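Her-1 protein (Caenorhabditis elegans, PDB 1SZH) is a secreted signalling protein that dictates male development and inhibits the function of the sex-determination protein TRA-2A. Local coordinates at residues G49-Y52 with K53-N57; R130-K134 with D135-I139. The protein carries 2 engineered substitutions. All blocks are in the same frame, centred on the assembly; numbering follows the deposited sequence.

Interaction 1: residues G49-Y52 with K53-N57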
loop_
_atom_site.group_PDB
_atom_site.type_symbol
_atom_site.label_atom_id
_atom_site.label_comp_id
_atom_site.label_asym_id
_atom_site.label_seq_id
_atom_site.Cartn_x
_atom_site.Cartn_y
_atom_site.Cartn_z
ATOM N N GLY A 49 -0.083 5.329 9.743
ATOM C CA GLY A 49 0.946 5.418 8.720
ATOM C C GLY A 49 2.319 5.073 9.269
ATOM O O GLY A 49 3.109 4.386 8.612
ATOM N N TYR A 50 2.629 5.559 10.464
ATOM C CA TYR A 50 3.928 5.233 11.045
ATOM C C TYR A 50 3.996 3.766 11.446
ATOM O O TYR A 50 5.055 3.116 11.298
ATOM C CB TYR A 50 4.219 6.194 12.203
ATOM C CG TYR A 50 4.272 7.638 11.714
ATOM C CD1 TYR A 50 3.651 8.664 12.408
ATOM C CD2 TYR A 50 4.921 7.957 10.518
ATOM C CE1 TYR A 50 3.655 9.984 11.916
ATOM C CE2 TYR A 50 4.934 9.263 10.020
ATOM C CZ TYR A 50 4.304 10.269 10.729
ATOM O OH TYR A 50 4.323 11.559 10.230
ATOM N N VAL A 51 2.886 3.209 11.925
ATOM C CA VAL A 51 2.863 1.792 12.272
ATOM C C VAL A 51 3.086 0.967 11.006
ATOM O O VAL A 51 3.752 -0.068 11.018
ATOM C CB VAL A 51 1.530 1.420 12.938
ATOM C CG1 VAL A 51 1.436 -0.101 13.194
ATOM C CG2 VAL A 51 1.398 2.210 14.240
ATOM N N TYR A 52 2.516 1.413 9.893
ATOM C CA TYR A 52 2.704 0.697 8.631
ATOM C C TYR A 52 4.187 0.610 8.285
ATOM O O TYR A 52 4.701 -0.445 7.885
ATOM C CB TYR A 52 1.971 1.434 7.507
ATOM C CG TYR A 52 2.295 1.004 6.068
ATOM C CD1 TYR A 52 1.445 0.170 5.347
ATOM C CD2 TYR A 52 3.468 1.446 5.438
ATOM C CE1 TYR A 52 1.741 -0.188 3.994
ATOM C CE2 TYR A 52 3.769 1.093 4.127
ATOM C CZ TYR A 52 2.901 0.269 3.414
ATOM O OH TYR A 52 3.179 -0.060 2.103
ATOM N N LYS A 53 4.887 1.732 8.455
ATOM C CA LYS A 53 6.306 1.761 8.123
ATOM C C LYS A 53 7.109 0.885 9.068
ATOM O O LYS A 53 8.010 0.162 8.632
ATOM C CB LYS A 53 6.795 3.209 8.164
ATOM C CG LYS A 53 6.087 4.056 7.127
ATOM C CD LYS A 53 6.541 5.489 7.156
ATOM C CE LYS A 53 5.863 6.288 6.050
ATOM N NZ LYS A 53 6.351 7.703 5.992
ATOM N N CYS A 54 6.763 0.921 10.349
ATOM C CA CYS A 54 7.451 0.088 11.334
ATOM C C CYS A 54 7.237 -1.401 10.971
ATOM O O CYS A 54 8.185 -2.197 10.950
ATOM C CB CYS A 54 6.897 0.416 12.720
ATOM S SG CYS A 54 7.685 -0.447 14.107
ATOM N N LEU A 55 5.988 -1.795 10.705
ATOM C CA LEU A 55 5.717 -3.182 10.359
ATOM C C LEU A 55 6.468 -3.626 9.105
ATOM O O LEU A 55 7.048 -4.707 9.068
ATOM C CB LEU A 55 4.201 -3.428 10.195
ATOM C CG LEU A 55 3.396 -3.268 11.490
ATOM C CD1 LEU A 55 1.906 -3.429 11.127
ATOM C CD2 LEU A 55 3.784 -4.310 12.524
ATOM N N GLN A 56 6.459 -2.800 8.066
ATOM C CA GLN A 56 7.174 -3.163 6.847
ATOM C C GLN A 56 8.671 -3.383 7.109
ATOM O O GLN A 56 9.275 -4.325 6.593
ATOM C CB GLN A 56 7.004 -2.068 5.801
ATOM C CG GLN A 56 5.616 -2.034 5.185
ATOM C CD GLN A 56 5.675 -2.215 3.675
ATOM O OE1 GLN A 56 6.373 -1.482 2.975
ATOM N NE2 GLN A 56 4.927 -3.181 3.164
ATOM N N ASN A 57 9.238 -2.505 7.930
ATOM C CA ASN A 57 10.657 -2.586 8.252
ATOM C C ASN A 57 10.992 -3.872 9.006
ATOM O O ASN A 57 12.070 -4.435 8.804
ATOM C CB ASN A 57 11.094 -1.340 9.045
ATOM C CG ASN A 57 11.275 -0.107 8.158
ATOM O OD1 ASN A 57 11.617 0.982 8.647
ATOM N ND2 ASN A 57 11.038 -0.265 6.858
#
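With CG of Y52 anti to the backbone N (chi1 167°) and CG of Q56 anti to its own carbonyl carbon (chi1 -73°), the phenol ring and the glutamine chain one turn later come together on one flank of helix 47-59. Q56 CG sits over one ring face, displaced toward the rim, in a CH-pi contact 4.0 Å from the centroid of the Y52 ring. Bending at chi2 then lays the amide over the phenol end on the same face, Q56 CD 3.7 Å from Y52 CZ, with the two planes 23° apart and Q56 OE1 3.6 Å from Y52 OH. Both polar ends are held from elsewhere: Y52 OH bonds to I68 O and R108 NH2, while Q56 OE1 takes I68 N and Q56 NE2 gives to P101 O, which fixes the amide's rotation. A quarter-turn round the helix, V51 and L55 run side by side, V51 CG1 3.9 Å from L55 CD1, with L55 also against A14 and C18 of helix 8-18; beneath them L55 N bonds to V51 O at 2.8 Å. Such i to i+4 pairing of side chains is characteristic of an alpha helix, here one fastened to helix 8-18 by the C18-C54 disulfide.

Interaction 2: residues R130-K134 with D135-I139; sequences RSLRK and DGIKI. With ACT (acetate ion), chain D.
A Schellman motif ends helix 120-134, and its two bonds back into the last turn run from I137 N to L132 O (3.1 Å) and from G136 N to R133 O (3.1 Å). The second donor stands well above the carbonyl plane. G136 has positive phi, where a side chain would jam against the carbonyl O of D135. A water donates to R133 O and, weakly, I137 O. L132 CD2 lies 4.3 Å from I137 CG1. Beyond the turn, buried I139 crosses the aliphatic part of R133, its CD1 3.7 Å from R133 CG. Bends at chi2 (-75°) and chi3 (-49°) carry the guanidinium away from I139 and let R133 NE form a salt bridge with D72. OXT of an acetate ion, probably from the crystallisation liquor, lies at the edge of the guanidinium, in its plane, and takes a nearly straight bond (175°) from R133 NH2 at 3.2 Å; K134 NZ reaches the same oxygen at 2.9 Å. With an alanine here, D72 would probably lose its bridge to R133, though R130 also pairs with it, and I139 CD1 the CG methylene beside it. The L132-I137 pair is the apolar contact that typically accompanies a Schellman C-cap.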
loop_
_atom_site.group_PDB
_atom_site.type_symbol
_atom_site.label_atom_id
_atom_site.label_comp_id
_atom_site.label_asym_id
_atom_site.label_seq_id
_atom_site.Cartn_x
_atom_site.Cartn_y
_atom_site.Cartn_z
ATOM N N ARG A 130 4.457 6.441 -9.219
ATOM C CA ARG A 130 5.357 5.897 -8.209
ATOM C C ARG A 130 6.802 6.348 -8.460
ATOM O O ARG A 130 7.512 6.685 -7.512
ATOM C CB ARG A 130 5.291 4.371 -8.178
ATOM C CG ARG A 130 3.949 3.801 -7.663
ATOM C CD ARG A 130 4.055 2.266 -7.553
ATOM N NE ARG A 130 5.038 1.899 -6.542
ATOM C CZ ARG A 130 5.883 0.881 -6.635
ATOM N NH1 ARG A 130 5.883 0.093 -7.706
ATOM N NH2 ARG A 130 6.747 0.661 -5.648
ATOM N N SER A 131 7.221 6.337 -9.729
ATOM C CA SER A 131 8.577 6.771 -10.088
ATOM C C SER A 131 8.785 8.240 -9.736
ATOM O O SER A 131 9.819 8.600 -9.171
ATOM C CB SER A 131 8.827 6.562 -11.585
ATOM O OG SER A 131 8.943 5.178 -11.873
ATOM N N LEU A 132 7.814 9.095 -10.056
ATOM C CA LEU A 132 7.940 10.520 -9.724
ATOM C C LEU A 132 8.039 10.734 -8.197
ATOM O O LEU A 132 8.813 11.581 -7.732
ATOM C CB LEU A 132 6.755 11.313 -10.282
ATOM C CG LEU A 132 6.789 11.617 -11.788
ATOM C CD1 LEU A 132 5.566 12.447 -12.127
ATOM C CD2 LEU A 132 8.067 12.369 -12.153
ATOM N N ARG A 133 7.260 9.977 -7.420
ATOM C CA ARG A 133 7.316 10.078 -5.948
ATOM C C ARG A 133 8.750 9.707 -5.500
ATOM O O ARG A 133 9.377 10.402 -4.694
ATOM C CB ARG A 133 6.279 9.111 -5.335
ATOM C CG ARG A 133 5.890 9.335 -3.841
ATOM C CD ARG A 133 6.963 8.873 -2.847
ATOM N NE ARG A 133 7.446 7.521 -3.118
ATOM C CZ ARG A 133 8.634 7.072 -2.739
ATOM N NH1 ARG A 133 9.458 7.874 -2.059
ATOM N NH2 ARG A 133 9.025 5.858 -3.073
ATOM N N LYS A 134 9.261 8.608 -6.038
ATOM C CA LYS A 134 10.616 8.137 -5.733
ATOM C C LYS A 134 11.652 9.207 -6.122
ATOM O O LYS A 134 12.682 9.364 -5.450
ATOM C CB LYS A 134 10.870 6.842 -6.513
ATOM C CG LYS A 134 12.295 6.309 -6.482
ATOM C CD LYS A 134 12.577 5.583 -5.201
ATOM C CE LYS A 134 13.893 4.827 -5.280
ATOM N NZ LYS A 134 14.128 4.024 -4.051
ATOM N N ASP A 135 11.364 9.953 -7.185
ATOM C CA ASP A 135 12.274 11.012 -7.664
ATOM C C ASP A 135 12.208 12.333 -6.892
ATOM O O ASP A 135 12.875 13.300 -7.255
ATOM C CB ASP A 135 12.038 11.273 -9.154
ATOM C CG ASP A 135 12.524 10.122 -10.035
ATOM O OD1 ASP A 135 13.276 9.251 -9.544
ATOM O OD2 ASP A 135 12.163 10.103 -11.220
ATOM N N GLY A 136 11.402 12.390 -5.839
ATOM C CA GLY A 136 11.360 13.607 -5.049
ATOM C C GLY A 136 10.209 14.564 -5.276
ATOM O O GLY A 136 10.171 15.645 -4.661
ATOM N N ILE A 137 9.282 14.194 -6.153
ATOM C CA ILE A 137 8.119 15.032 -6.423
ATOM C C ILE A 137 6.997 14.664 -5.458
ATOM O O ILE A 137 6.632 13.487 -5.339
ATOM C CB ILE A 137 7.583 14.823 -7.857
ATOM C CG1 ILE A 137 8.690 15.091 -8.886
ATOM C CG2 ILE A 137 6.371 15.707 -8.089
ATOM C CD1 ILE A 137 9.195 16.522 -8.893
ATOM N N LYS A 138 6.472 15.650 -4.737
ATOM C CA LYS A 138 5.344 15.403 -3.840
ATOM C C LYS A 138 4.209 15.258 -4.852
ATOM O O LYS A 138 3.633 16.241 -5.285
ATOM C CB LYS A 138 5.090 16.616 -2.933
ATOM C CG LYS A 138 3.844 16.474 -2.077
ATOM C CD LYS A 138 3.585 17.701 -1.219
ATOM C CE LYS A 138 2.432 17.449 -0.252
ATOM N NZ LYS A 138 1.180 17.073 -0.970
ATOM N N ILE A 139 3.899 14.024 -5.235
ATOM C CA ILE A 139 2.887 13.775 -6.259
ATOM C C ILE A 139 1.511 14.417 -6.107
ATOM O O ILE A 139 0.858 14.704 -7.116
ATOM C CB ILE A 139 2.727 12.261 -6.503
ATOM C CG1 ILE A 139 2.609 11.522 -5.170
ATOM C CG2 ILE A 139 3.907 11.765 -7.319
ATOM C CD1 ILE A 139 2.559 10.007 -5.304
HETATM C C ACT D . 11.841 5.220 -1.104
HETATM O O ACT D . 12.513 6.168 -0.512
HETATM O OXT ACT D . 11.948 4.866 -2.331
HETATM C CH3 ACT D . 10.827 4.416 -0.361
HETATM O O HOH W 1 8.260 12.445 -3.079
#

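How the interactions relate
Along the chain the two contacts come in series, neither enclosing nor crossing the other. Interaction 1 lies within helix 47-59, whose neighbours include helix 8-18 on one side and, on another, the loop residues I68 and P101 together with R108 of helix 105-115. Interaction 2 comes much later, closing the short turn by which the chain leaves helix 120-134. The centres are 20 Å apart and the nearest atoms about 9 Å, so the two do not touch. The stretch after helix 47-59 nevertheless serves both: I68 meets 49-57, whereas N69 and D72 meet 130-134. That connecting segment thus links the N-terminal helices to the end of helix 120-134.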